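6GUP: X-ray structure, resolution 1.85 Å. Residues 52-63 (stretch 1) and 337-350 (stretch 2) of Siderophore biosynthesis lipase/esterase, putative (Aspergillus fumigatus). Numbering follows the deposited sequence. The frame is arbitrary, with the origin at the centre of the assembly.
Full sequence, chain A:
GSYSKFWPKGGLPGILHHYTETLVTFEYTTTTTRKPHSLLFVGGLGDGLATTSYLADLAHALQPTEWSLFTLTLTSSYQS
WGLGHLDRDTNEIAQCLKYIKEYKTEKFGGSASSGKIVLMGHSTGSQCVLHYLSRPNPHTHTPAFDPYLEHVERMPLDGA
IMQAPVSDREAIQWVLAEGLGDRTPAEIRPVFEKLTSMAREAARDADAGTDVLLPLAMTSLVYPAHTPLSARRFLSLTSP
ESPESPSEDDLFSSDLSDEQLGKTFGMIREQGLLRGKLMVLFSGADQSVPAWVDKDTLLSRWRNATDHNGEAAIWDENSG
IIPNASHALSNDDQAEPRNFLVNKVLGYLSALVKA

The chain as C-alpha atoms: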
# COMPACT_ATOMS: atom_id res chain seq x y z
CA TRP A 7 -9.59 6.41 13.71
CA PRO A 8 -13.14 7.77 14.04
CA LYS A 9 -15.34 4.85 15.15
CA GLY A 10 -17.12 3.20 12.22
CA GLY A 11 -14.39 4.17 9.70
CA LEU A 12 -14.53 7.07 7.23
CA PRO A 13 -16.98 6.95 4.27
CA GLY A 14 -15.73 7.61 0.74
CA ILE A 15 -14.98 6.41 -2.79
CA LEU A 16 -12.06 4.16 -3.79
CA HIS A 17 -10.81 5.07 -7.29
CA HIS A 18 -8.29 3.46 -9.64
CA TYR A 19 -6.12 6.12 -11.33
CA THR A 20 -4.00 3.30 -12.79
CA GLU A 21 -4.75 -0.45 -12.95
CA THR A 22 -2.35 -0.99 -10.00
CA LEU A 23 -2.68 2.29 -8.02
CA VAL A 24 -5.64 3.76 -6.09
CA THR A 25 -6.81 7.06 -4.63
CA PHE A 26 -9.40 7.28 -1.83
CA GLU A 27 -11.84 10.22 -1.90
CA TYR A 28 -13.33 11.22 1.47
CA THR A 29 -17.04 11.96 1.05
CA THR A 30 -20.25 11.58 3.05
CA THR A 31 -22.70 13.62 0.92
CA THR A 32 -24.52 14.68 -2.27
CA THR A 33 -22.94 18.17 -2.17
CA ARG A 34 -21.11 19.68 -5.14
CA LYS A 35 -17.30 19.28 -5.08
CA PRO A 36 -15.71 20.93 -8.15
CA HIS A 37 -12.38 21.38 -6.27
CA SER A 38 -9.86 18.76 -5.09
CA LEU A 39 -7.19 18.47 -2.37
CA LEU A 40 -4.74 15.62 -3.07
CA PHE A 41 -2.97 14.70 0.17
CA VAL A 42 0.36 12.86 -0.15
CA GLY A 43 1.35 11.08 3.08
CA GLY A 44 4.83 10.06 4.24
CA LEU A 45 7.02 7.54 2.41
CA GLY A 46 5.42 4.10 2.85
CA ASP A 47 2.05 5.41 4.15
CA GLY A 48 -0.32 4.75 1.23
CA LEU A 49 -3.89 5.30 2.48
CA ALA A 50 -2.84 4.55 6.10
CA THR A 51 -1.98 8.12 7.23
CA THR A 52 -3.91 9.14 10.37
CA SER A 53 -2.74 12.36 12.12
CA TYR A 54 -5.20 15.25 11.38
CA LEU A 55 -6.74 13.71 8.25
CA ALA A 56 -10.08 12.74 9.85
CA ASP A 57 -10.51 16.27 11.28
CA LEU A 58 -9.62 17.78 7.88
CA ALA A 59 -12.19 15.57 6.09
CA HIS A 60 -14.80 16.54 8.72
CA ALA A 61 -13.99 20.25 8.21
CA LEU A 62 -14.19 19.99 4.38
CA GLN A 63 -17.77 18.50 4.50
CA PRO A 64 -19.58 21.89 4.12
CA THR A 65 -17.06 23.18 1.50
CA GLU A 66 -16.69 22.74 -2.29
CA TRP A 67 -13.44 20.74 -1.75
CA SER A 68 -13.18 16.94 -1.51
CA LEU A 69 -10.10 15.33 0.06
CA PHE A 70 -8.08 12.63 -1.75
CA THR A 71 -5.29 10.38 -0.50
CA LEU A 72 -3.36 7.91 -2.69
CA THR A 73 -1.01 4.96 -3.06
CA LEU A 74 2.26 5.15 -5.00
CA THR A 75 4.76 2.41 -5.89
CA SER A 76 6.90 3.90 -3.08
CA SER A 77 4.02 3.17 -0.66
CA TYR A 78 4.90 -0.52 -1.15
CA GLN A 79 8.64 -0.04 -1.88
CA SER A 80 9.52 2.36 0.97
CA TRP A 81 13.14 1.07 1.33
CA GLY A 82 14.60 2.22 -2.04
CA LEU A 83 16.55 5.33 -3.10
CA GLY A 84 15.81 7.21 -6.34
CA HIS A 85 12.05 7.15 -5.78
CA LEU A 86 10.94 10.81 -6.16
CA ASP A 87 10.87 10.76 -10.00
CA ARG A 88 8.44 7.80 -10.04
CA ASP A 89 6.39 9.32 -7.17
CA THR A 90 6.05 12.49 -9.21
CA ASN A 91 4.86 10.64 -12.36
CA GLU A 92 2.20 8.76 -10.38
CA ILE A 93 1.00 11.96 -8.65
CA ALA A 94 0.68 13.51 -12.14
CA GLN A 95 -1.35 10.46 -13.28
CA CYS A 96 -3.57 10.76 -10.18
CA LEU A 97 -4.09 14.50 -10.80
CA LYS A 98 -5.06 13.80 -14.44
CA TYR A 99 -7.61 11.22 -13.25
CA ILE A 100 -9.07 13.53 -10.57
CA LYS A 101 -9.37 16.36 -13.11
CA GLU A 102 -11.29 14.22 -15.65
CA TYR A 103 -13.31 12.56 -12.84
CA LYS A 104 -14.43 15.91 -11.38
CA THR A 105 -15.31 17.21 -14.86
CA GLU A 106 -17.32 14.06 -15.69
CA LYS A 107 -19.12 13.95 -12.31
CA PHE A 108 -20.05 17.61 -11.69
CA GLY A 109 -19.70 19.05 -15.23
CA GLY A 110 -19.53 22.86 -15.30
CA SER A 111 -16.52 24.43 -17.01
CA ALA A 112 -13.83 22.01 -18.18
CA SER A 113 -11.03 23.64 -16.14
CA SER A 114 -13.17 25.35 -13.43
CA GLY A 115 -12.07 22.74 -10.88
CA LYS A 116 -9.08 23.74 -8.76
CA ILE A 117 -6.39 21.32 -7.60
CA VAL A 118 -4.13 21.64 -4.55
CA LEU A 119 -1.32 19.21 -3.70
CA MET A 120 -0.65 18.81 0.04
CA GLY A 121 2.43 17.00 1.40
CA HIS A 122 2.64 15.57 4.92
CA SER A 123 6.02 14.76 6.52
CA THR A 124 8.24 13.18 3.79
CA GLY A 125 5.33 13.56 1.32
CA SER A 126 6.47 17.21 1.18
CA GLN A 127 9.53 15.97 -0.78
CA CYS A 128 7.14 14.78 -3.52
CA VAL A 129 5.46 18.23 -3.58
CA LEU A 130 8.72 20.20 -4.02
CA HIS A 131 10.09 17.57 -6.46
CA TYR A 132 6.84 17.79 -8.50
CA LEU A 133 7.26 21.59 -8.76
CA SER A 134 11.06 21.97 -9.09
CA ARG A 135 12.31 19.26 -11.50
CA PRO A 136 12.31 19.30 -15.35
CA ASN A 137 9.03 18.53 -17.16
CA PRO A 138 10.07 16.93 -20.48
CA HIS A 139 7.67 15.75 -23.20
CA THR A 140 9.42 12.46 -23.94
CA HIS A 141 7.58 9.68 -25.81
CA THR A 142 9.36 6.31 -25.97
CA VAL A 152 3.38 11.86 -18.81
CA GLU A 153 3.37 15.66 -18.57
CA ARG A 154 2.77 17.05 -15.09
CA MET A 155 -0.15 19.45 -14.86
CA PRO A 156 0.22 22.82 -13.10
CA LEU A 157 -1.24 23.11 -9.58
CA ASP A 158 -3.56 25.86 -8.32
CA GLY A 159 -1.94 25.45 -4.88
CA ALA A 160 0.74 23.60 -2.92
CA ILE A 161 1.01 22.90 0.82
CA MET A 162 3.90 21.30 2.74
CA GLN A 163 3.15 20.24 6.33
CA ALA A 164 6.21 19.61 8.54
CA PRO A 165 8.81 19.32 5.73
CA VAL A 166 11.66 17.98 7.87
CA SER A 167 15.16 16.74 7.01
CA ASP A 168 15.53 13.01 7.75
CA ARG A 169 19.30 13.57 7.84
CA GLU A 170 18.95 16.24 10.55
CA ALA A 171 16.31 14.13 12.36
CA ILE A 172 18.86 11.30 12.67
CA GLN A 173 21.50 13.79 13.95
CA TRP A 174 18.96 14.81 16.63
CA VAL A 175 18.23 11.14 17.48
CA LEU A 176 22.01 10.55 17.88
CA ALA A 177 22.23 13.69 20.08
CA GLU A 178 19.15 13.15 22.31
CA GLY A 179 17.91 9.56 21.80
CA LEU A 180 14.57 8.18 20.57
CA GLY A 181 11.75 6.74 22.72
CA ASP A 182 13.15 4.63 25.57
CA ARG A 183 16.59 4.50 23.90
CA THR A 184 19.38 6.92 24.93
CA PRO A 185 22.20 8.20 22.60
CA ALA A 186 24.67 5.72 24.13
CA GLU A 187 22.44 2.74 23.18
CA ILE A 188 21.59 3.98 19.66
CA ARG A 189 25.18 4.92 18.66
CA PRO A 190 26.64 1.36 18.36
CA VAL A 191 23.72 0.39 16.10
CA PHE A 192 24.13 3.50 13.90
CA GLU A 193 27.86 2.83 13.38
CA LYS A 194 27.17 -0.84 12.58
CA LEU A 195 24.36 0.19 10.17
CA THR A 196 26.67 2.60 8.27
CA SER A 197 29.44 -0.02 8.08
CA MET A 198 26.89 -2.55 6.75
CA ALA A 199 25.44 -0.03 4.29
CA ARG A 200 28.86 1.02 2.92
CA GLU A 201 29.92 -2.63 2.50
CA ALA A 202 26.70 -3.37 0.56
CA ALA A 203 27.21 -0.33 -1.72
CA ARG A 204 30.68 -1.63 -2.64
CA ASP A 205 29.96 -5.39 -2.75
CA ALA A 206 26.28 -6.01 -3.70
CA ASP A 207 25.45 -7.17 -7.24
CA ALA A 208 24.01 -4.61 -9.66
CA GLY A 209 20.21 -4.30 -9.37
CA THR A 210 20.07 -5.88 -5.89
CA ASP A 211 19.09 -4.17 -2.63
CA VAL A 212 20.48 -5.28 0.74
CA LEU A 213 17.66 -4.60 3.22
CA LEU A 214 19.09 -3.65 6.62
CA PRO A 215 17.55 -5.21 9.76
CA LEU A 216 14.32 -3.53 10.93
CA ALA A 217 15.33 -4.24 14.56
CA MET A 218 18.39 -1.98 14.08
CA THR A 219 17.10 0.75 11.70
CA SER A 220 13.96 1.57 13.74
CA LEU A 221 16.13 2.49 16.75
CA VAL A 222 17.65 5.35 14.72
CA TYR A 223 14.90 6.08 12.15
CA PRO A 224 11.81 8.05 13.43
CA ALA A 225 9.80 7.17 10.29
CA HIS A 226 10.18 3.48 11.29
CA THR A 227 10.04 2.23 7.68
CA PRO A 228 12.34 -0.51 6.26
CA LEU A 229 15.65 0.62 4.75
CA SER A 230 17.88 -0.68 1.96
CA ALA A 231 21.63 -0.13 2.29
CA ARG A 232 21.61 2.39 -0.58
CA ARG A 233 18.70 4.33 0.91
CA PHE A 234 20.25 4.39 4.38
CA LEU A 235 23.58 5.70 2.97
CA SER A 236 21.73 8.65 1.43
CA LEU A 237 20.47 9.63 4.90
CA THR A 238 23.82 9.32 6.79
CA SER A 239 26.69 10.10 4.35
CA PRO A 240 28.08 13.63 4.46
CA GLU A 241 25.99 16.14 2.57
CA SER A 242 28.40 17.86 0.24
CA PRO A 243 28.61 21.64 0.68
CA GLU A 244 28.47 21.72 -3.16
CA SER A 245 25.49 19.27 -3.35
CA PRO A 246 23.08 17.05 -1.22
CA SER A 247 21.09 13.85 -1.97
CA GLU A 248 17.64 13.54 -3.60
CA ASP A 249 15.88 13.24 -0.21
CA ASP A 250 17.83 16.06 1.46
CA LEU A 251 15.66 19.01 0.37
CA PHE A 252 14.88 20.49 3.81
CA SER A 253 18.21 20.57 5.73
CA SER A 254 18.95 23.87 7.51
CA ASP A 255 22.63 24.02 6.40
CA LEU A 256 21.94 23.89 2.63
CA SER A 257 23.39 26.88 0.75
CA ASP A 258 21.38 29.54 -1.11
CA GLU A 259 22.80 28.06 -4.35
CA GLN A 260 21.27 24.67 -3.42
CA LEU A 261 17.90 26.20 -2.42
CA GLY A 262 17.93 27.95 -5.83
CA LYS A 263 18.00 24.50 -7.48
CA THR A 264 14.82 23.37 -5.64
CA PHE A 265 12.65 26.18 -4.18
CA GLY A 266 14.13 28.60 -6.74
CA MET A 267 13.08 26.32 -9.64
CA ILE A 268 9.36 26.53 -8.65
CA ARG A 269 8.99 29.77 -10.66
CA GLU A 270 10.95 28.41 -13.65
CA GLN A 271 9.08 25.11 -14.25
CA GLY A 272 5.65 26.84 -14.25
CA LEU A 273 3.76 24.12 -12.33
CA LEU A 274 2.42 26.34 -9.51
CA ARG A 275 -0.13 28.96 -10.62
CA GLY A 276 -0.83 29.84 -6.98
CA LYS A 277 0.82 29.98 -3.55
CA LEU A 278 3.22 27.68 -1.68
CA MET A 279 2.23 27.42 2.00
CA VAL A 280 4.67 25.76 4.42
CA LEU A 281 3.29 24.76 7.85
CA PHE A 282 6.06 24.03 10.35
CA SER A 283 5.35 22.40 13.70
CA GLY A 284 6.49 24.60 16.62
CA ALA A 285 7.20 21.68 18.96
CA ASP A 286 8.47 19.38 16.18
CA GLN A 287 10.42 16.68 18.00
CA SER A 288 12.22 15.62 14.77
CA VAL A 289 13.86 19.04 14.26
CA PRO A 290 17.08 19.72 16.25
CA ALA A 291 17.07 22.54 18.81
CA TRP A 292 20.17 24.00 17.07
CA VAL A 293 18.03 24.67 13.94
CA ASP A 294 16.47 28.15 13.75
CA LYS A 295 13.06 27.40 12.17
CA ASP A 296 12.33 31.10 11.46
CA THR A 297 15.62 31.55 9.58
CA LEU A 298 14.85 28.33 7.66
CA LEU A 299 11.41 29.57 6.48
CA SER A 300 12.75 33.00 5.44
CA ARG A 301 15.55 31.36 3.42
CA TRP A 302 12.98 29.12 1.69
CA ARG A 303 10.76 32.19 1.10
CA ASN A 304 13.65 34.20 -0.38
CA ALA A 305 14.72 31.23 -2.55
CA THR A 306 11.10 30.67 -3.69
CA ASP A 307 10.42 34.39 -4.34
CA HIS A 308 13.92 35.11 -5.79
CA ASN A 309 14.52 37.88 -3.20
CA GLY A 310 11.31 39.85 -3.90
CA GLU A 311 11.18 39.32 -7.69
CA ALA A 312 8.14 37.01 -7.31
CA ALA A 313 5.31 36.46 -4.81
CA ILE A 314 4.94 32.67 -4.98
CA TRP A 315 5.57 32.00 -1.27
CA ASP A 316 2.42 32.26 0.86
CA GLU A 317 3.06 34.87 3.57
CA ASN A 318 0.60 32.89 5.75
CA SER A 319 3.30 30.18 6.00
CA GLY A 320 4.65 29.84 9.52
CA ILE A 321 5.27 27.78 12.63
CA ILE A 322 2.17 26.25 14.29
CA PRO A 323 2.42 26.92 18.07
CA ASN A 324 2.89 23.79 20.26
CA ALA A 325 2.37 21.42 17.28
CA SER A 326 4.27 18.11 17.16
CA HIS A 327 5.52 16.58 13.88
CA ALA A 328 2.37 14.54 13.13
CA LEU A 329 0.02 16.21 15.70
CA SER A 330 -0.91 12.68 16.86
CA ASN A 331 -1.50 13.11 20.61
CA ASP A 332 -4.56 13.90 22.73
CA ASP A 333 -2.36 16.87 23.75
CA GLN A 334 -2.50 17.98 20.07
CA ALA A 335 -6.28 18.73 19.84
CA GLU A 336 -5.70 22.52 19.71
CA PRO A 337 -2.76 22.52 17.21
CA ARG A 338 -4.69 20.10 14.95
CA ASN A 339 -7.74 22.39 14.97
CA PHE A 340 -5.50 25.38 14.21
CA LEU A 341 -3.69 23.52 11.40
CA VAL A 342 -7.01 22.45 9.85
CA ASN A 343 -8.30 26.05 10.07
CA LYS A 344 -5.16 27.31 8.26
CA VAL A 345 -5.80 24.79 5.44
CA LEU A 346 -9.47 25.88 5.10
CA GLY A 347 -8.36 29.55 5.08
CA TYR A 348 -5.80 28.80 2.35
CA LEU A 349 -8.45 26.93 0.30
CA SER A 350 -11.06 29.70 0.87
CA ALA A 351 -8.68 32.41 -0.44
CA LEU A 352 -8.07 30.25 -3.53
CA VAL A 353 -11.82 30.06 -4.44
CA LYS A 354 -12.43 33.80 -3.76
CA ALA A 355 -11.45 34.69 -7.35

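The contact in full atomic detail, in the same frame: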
# COMPACT_ATOMS: atom_id res chain seq x y z
N THR A 52 -2.89 8.71 9.41
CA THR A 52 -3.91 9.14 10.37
C THR A 52 -3.73 10.63 10.66
O THR A 52 -4.22 11.46 9.90
CB THR A 52 -3.90 8.29 11.65
OG1 THR A 52 -2.55 8.11 12.11
CG2 THR A 52 -4.52 6.93 11.40
N SER A 53 -3.01 10.97 11.73
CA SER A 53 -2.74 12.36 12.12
C SER A 53 -4.00 13.25 12.22
O SER A 53 -4.87 12.98 13.06
CB SER A 53 -1.67 12.97 11.19
OG SER A 53 -2.14 13.13 9.86
N TYR A 54 -4.11 14.26 11.35
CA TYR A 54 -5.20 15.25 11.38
C TYR A 54 -6.18 15.04 10.23
O TYR A 54 -7.06 15.88 9.99
CB TYR A 54 -4.63 16.68 11.32
CG TYR A 54 -3.61 16.88 10.21
CD1 TYR A 54 -4.00 17.11 8.89
CD2 TYR A 54 -2.24 16.82 10.49
CE1 TYR A 54 -3.06 17.27 7.88
CE2 TYR A 54 -1.30 16.98 9.48
CZ TYR A 54 -1.71 17.21 8.19
OH TYR A 54 -0.77 17.38 7.20
N LEU A 55 -6.05 13.91 9.52
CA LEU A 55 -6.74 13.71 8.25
C LEU A 55 -8.25 13.55 8.42
O LEU A 55 -9.03 14.04 7.60
CB LEU A 55 -6.15 12.49 7.51
CG LEU A 55 -5.94 12.54 6.00
CD1 LEU A 55 -5.49 13.90 5.49
CD2 LEU A 55 -4.91 11.48 5.62
N ALA A 56 -8.66 12.89 9.51
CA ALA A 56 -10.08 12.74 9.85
C ALA A 56 -10.73 14.09 10.16
O ALA A 56 -11.83 14.37 9.68
CB ALA A 56 -10.24 11.81 11.04
N ASP A 57 -10.04 14.92 10.95
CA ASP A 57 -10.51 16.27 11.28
C ASP A 57 -10.58 17.18 10.05
O ASP A 57 -11.50 18.00 9.94
CB ASP A 57 -9.61 16.92 12.35
CG ASP A 57 -9.70 16.22 13.71
OD1 ASP A 57 -10.58 15.35 13.90
OD2 ASP A 57 -8.88 16.55 14.59
N LEU A 58 -9.62 17.03 9.14
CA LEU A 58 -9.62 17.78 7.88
C LEU A 58 -10.80 17.39 6.99
O LEU A 58 -11.49 18.26 6.46
CB LEU A 58 -8.30 17.57 7.12
CG LEU A 58 -8.10 18.26 5.77
CD1 LEU A 58 -8.33 19.77 5.85
CD2 LEU A 58 -6.71 17.97 5.22
N ALA A 59 -11.03 16.08 6.84
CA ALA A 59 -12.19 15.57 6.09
C ALA A 59 -13.52 16.04 6.68
O ALA A 59 -14.43 16.41 5.93
CB ALA A 59 -12.15 14.05 6.02
N HIS A 60 -13.62 16.02 8.01
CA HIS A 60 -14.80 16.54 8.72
C HIS A 60 -15.02 18.04 8.47
O HIS A 60 -16.16 18.47 8.29
CB HIS A 60 -14.67 16.26 10.23
CG HIS A 60 -15.85 16.72 11.03
ND1 HIS A 60 -17.14 16.32 10.75
CD2 HIS A 60 -15.93 17.53 12.11
CE1 HIS A 60 -17.97 16.87 11.62
NE2 HIS A 60 -17.26 17.61 12.46
N ALA A 61 -13.93 18.81 8.46
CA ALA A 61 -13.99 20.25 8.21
C ALA A 61 -14.32 20.61 6.76
O ALA A 61 -14.94 21.65 6.51
CB ALA A 61 -12.69 20.92 8.63
N LEU A 62 -13.91 19.77 5.81
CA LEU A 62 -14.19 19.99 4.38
C LEU A 62 -15.59 19.52 3.92
O LEU A 62 -15.93 19.70 2.75
CB LEU A 62 -13.11 19.32 3.51
CG LEU A 62 -11.67 19.83 3.65
CD1 LEU A 62 -10.72 18.92 2.88
CD2 LEU A 62 -11.52 21.27 3.19
N GLN A 63 -16.38 18.92 4.81
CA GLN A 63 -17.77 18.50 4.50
C GLN A 63 -18.68 19.62 3.94
O GLN A 63 -19.29 19.43 2.89
CB GLN A 63 -18.44 17.82 5.71
CG GLN A 63 -18.06 16.36 5.90
CD GLN A 63 -18.66 15.75 7.16
OE1 GLN A 63 -19.61 16.27 7.73
NE2 GLN A 63 -18.09 14.62 7.58
N PRO A 337 -3.57 22.36 18.43
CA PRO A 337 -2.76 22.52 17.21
C PRO A 337 -3.36 21.90 15.94
O PRO A 337 -3.24 22.49 14.87
CB PRO A 337 -1.44 21.83 17.56
CG PRO A 337 -1.34 21.95 19.03
CD PRO A 337 -2.74 21.86 19.55
N ARG A 338 -3.98 20.72 16.07
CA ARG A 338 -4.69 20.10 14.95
C ARG A 338 -5.80 21.00 14.42
O ARG A 338 -5.89 21.24 13.22
CB ARG A 338 -5.31 18.75 15.33
CG ARG A 338 -4.40 17.55 15.13
CD ARG A 338 -5.21 16.29 14.90
NE ARG A 338 -6.17 16.04 15.97
CZ ARG A 338 -5.87 15.59 17.19
NH1 ARG A 338 -6.84 15.41 18.08
NH2 ARG A 338 -4.61 15.32 17.54
N ASN A 339 -6.64 21.49 15.33
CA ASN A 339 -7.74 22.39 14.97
C ASN A 339 -7.24 23.66 14.29
O ASN A 339 -7.84 24.12 13.32
CB ASN A 339 -8.57 22.77 16.19
CG ASN A 339 -9.88 23.44 15.82
OD1 ASN A 339 -10.74 22.83 15.17
ND2 ASN A 339 -10.05 24.69 16.23
N PHE A 340 -6.14 24.20 14.80
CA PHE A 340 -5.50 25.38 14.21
C PHE A 340 -4.97 25.07 12.81
O PHE A 340 -5.23 25.82 11.87
CB PHE A 340 -4.37 25.89 15.10
CG PHE A 340 -3.81 27.20 14.65
CD1 PHE A 340 -4.49 28.39 14.90
CD2 PHE A 340 -2.60 27.26 13.96
CE1 PHE A 340 -3.98 29.61 14.48
CE2 PHE A 340 -2.08 28.47 13.54
CZ PHE A 340 -2.77 29.65 13.79
N LEU A 341 -4.24 23.97 12.69
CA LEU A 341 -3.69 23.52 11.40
C LEU A 341 -4.79 23.36 10.36
O LEU A 341 -4.65 23.84 9.23
CB LEU A 341 -2.94 22.19 11.56
CG LEU A 341 -2.17 21.67 10.33
CD1 LEU A 341 -0.94 20.90 10.77
CD2 LEU A 341 -3.03 20.80 9.41
N VAL A 342 -5.87 22.68 10.74
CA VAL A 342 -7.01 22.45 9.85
C VAL A 342 -7.64 23.79 9.42
O VAL A 342 -7.98 23.96 8.25
CB VAL A 342 -8.08 21.53 10.49
CG1 VAL A 342 -9.35 21.47 9.65
CG2 VAL A 342 -7.52 20.12 10.66
N ASN A 343 -7.78 24.71 10.37
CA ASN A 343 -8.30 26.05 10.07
C ASN A 343 -7.41 26.84 9.10
O ASN A 343 -7.93 27.59 8.27
CB ASN A 343 -8.54 26.86 11.36
CG ASN A 343 -9.83 26.48 12.06
OD1 ASN A 343 -10.89 26.37 11.43
ND2 ASN A 343 -9.76 26.31 13.37
N LYS A 344 -6.09 26.68 9.20
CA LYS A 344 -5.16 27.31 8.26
C LYS A 344 -5.32 26.74 6.84
O LYS A 344 -5.20 27.48 5.87
CB LYS A 344 -3.70 27.16 8.70
CG LYS A 344 -3.30 27.84 10.01
CD LYS A 344 -3.77 29.29 10.15
CE LYS A 344 -5.04 29.40 10.97
NZ LYS A 344 -5.49 30.81 11.13
N VAL A 345 -5.57 25.44 6.74
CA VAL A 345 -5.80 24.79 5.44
C VAL A 345 -7.10 25.30 4.81
O VAL A 345 -7.11 25.66 3.63
CB VAL A 345 -5.82 23.24 5.55
CG1 VAL A 345 -6.29 22.59 4.25
CG2 VAL A 345 -4.44 22.73 5.92
N LEU A 346 -8.18 25.34 5.58
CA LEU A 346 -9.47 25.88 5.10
C LEU A 346 -9.38 27.35 4.68
O LEU A 346 -10.00 27.74 3.69
CB LEU A 346 -10.59 25.69 6.14
CG LEU A 346 -11.39 24.38 6.01
CD1 LEU A 346 -10.54 23.16 6.30
CD2 LEU A 346 -12.60 24.42 6.94
N GLY A 347 -8.62 28.14 5.43
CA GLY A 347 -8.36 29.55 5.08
C GLY A 347 -7.58 29.71 3.79
O GLY A 347 -7.87 30.60 2.99
N TYR A 348 -6.57 28.86 3.60
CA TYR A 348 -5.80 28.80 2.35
C TYR A 348 -6.70 28.43 1.17
O TYR A 348 -6.65 29.08 0.12
CB TYR A 348 -4.66 27.78 2.48
CG TYR A 348 -3.86 27.56 1.23
CD1 TYR A 348 -4.23 26.59 0.29
CD2 TYR A 348 -2.71 28.30 0.97
CE1 TYR A 348 -3.50 26.39 -0.87
CE2 TYR A 348 -1.96 28.11 -0.18
CZ TYR A 348 -2.36 27.15 -1.10
OH TYR A 348 -1.63 26.95 -2.24
N LEU A 349 -7.52 27.39 1.34
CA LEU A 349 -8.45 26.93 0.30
C LEU A 349 -9.57 27.94 0.01
O LEU A 349 -10.01 28.05 -1.14
CB LEU A 349 -9.05 25.57 0.68
CG LEU A 349 -8.09 24.36 0.75
CD1 LEU A 349 -8.84 23.15 1.28
CD2 LEU A 349 -7.46 24.05 -0.59
N SER A 350 -10.03 28.66 1.03
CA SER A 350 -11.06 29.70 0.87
C SER A 350 -10.56 30.88 0.03
O SER A 350 -11.27 31.37 -0.84
CB SER A 350 -11.54 30.22 2.23
OG SER A 350 -12.15 29.19 2.98

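A methyl group sitting squarely over an aromatic ring is the most distinctive feature of this contact: CD2 of Leu 341 lies 3.8 Å from the centroid of the Tyr 54 ring and only 9° off its normal, a CH-pi arrangement close to ideal. The tyrosine lies within a type II' turn running from Thr 52 to Leu 55 and occupies the N-cap position, right before a short helix. Its CA-to-CB bond points toward the partner helix, and Leu 341 CD2 lies over one face of its ring.

The pair illustrates a general principle: helices distant in sequence often pack through a small apolar core, with a polar contact at its margin. Here the two axes run in broadly the same direction, 45° apart, and approach to 9.8 Å. Register advances by four residues on both sides, pairing Tyr 54 with Arg 338, Leu 58 with Val 342 and Leu 62 with Leu 346.

The closest apolar contact involves the small side chain of Ala 61, whose CB comes within 3.5 Å of CG1 of Val 342, and the same CB lies 3.9 Å from CD1 of Leu 346. Leu 58 starts out sideways, yet its end turns inward, with CD1 reaching 3.8 Å from CG1 of Val 345. Leu 62 behaves likewise: its CD2 lies 3.8 Å from CD1 of Leu 346 and equally 3.8 Å from CD1 of Leu 349, extending the apolar seam.

The polar element is a salt bridge. NE of Arg 338 donates a hydrogen bond to OD2 of Asp 57 at 3.1 Å and 157°, and the carboxylate oxygen approaches the guanidinium at its edge, near its plane, where N-H groups point. The arginine's aliphatic portion also contributes, since its CD packs 3.6 Å from CB of Tyr 54.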